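Local structure of uncharacterized protein (Pyrococcus furiosus, 4XM2) at the interface of chains A and B. The protein removes an acetyl group from N,N'-diacetylchitobiose, as a deacetylase of the GlcNAc-PI de-N-acetylase family. Numbering follows the deposited sequence. Chains: chain A/B, Uncharacterized protein.

The interface of chains A and B. Residues chain A 8, 262-263; chain B 192-193, 234, 236-238.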
# COMPACT_ATOMS: atom_id res chain seq x y z
N PHE A 8 30.79 21.12 27.63
CA PHE A 8 29.64 20.26 27.33
C PHE A 8 29.27 19.36 28.53
O PHE A 8 28.10 19.24 28.86
CB PHE A 8 29.85 19.43 26.04
CG PHE A 8 28.83 18.32 25.85
CD1 PHE A 8 27.51 18.62 25.49
CD2 PHE A 8 29.17 16.98 26.06
CE1 PHE A 8 26.56 17.59 25.34
CE2 PHE A 8 28.22 15.95 25.91
CZ PHE A 8 26.92 16.26 25.55
N PRO A 262 22.07 13.96 19.59
CA PRO A 262 23.31 13.34 19.11
C PRO A 262 24.14 12.67 20.21
O PRO A 262 25.00 11.83 19.90
CB PRO A 262 24.07 14.51 18.50
CG PRO A 262 23.53 15.73 19.21
CD PRO A 262 22.11 15.43 19.54
N PHE A 263 23.87 13.02 21.47
CA PHE A 263 24.60 12.46 22.61
C PHE A 263 23.71 11.53 23.45
O PHE A 263 23.96 11.31 24.64
CB PHE A 263 25.23 13.58 23.46
CG PHE A 263 24.26 14.68 23.80
CD1 PHE A 263 23.25 14.46 24.74
CD2 PHE A 263 24.33 15.92 23.16
CE1 PHE A 263 22.35 15.45 25.05
CE2 PHE A 263 23.42 16.92 23.46
CZ PHE A 263 22.43 16.69 24.40
N THR B 192 23.53 14.93 13.16
CA THR B 192 24.34 13.70 13.11
C THR B 192 25.12 13.59 14.37
O THR B 192 25.57 14.60 14.93
CB THR B 192 25.33 13.72 11.92
OG1 THR B 192 26.10 12.50 11.87
CG2 THR B 192 26.25 14.94 11.99
N HIS B 193 25.29 12.36 14.86
CA HIS B 193 26.11 12.13 16.04
C HIS B 193 27.53 11.69 15.65
O HIS B 193 28.38 11.47 16.52
CB HIS B 193 25.47 11.01 16.84
CG HIS B 193 25.78 9.66 16.30
ND1 HIS B 193 25.49 9.28 15.01
CD2 HIS B 193 26.40 8.60 16.88
CE1 HIS B 193 25.89 8.03 14.81
NE2 HIS B 193 26.44 7.60 15.94
N VAL B 234 23.32 21.07 22.99
CA VAL B 234 23.67 20.47 21.69
C VAL B 234 24.83 21.25 21.03
O VAL B 234 25.85 20.66 20.71
CB VAL B 234 22.46 20.32 20.75
CG1 VAL B 234 22.90 19.82 19.40
CG2 VAL B 234 21.36 19.38 21.37
N MET B 236 27.09 23.21 22.11
CA MET B 236 28.38 22.95 22.81
C MET B 236 28.98 21.60 22.44
O MET B 236 30.20 21.49 22.24
CB MET B 236 28.23 23.06 24.33
CG MET B 236 27.51 24.35 24.78
SD MET B 236 27.89 24.92 26.46
CE MET B 236 29.57 25.52 26.17
N PHE B 237 28.14 20.57 22.34
CA PHE B 237 28.58 19.21 22.01
C PHE B 237 29.41 19.18 20.74
O PHE B 237 30.39 18.47 20.64
CB PHE B 237 27.36 18.26 21.89
CG PHE B 237 27.64 16.99 21.12
CD1 PHE B 237 28.16 15.86 21.77
CD2 PHE B 237 27.36 16.91 19.75
CE1 PHE B 237 28.41 14.70 21.06
CE2 PHE B 237 27.61 15.74 19.03
CZ PHE B 237 28.13 14.64 19.68
N TYR B 238 28.98 19.96 19.76
CA TYR B 238 29.66 20.00 18.50
C TYR B 238 30.86 20.95 18.55
O TYR B 238 31.93 20.64 18.02
CB TYR B 238 28.70 20.47 17.42
CG TYR B 238 27.65 19.49 16.99
CD1 TYR B 238 27.99 18.27 16.41
CD2 TYR B 238 26.29 19.81 17.09
CE1 TYR B 238 27.01 17.39 15.98
CE2 TYR B 238 25.30 18.94 16.65
CZ TYR B 238 25.66 17.73 16.11
OH TYR B 238 24.69 16.85 15.68
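One face of the A:Phe8 ring is met by B:Phe237, whose CD1 stands 4.0 Å above the plane toward the rim near A:Phe8 CZ, while its CB lies over the same face. The two rings are edge-to-face, with planes turned 67° and centroids 5.5 Å apart, and their side chains run alongside, pointing the same way. A:Phe263 turns its CD2–CE2 side to chain B, with B:Val234 CA in plane at its edge. At the edge of the B:Phe237 ring lies B:Tyr238 CE1, and one face of the B:Tyr238 ring has B:Phe237 CD2 3.6 Å above its centre.

B:Phe237 is thus packed against A:Phe8, A:Pro262 and A:Phe263. Its CG is anti to the backbone N (chi1 161°), which carries the ring from helix 221-240 into a corner formed by A:Phe8 and the 262-263 loop. B:Phe237 CB approaches A:Phe8 CE1 at 3.6 Å. A:Pro262 and A:Phe263 run antiparallel to the B:Phe237 side chain: A:Pro262 CB is 3.8 Å from B:Phe237 CE2, and A:Phe263 CD2 is 4.0 Å from B:Phe237 CG. A:Phe263 has its CG tucked in over the backbone, flanked by both N and C (chi1 49°), and crosses B:Val234 at about a right angle, CE2 to the CG2 methyl at 3.8 Å.

The hydroxyl tip of B:Tyr238 touches A:Pro262 CB and CG, the side chains crossing at about a right angle. Its OH donates to B:Thr192 O at 2.5 Å, from above the carbonyl plane, tying the helix to the loop at 192-193 and probably helping to hold the phenol in place. No polar pair bonds between the chains here, so the 249 Å² patch rests on apolar packing. It sets outward side chains of helix 221-240 of chain B against the N-terminal helix and C-terminal loop of chain A, and may help to hold subunits together in the six-chain deposited assembly, if this contact exists in solution.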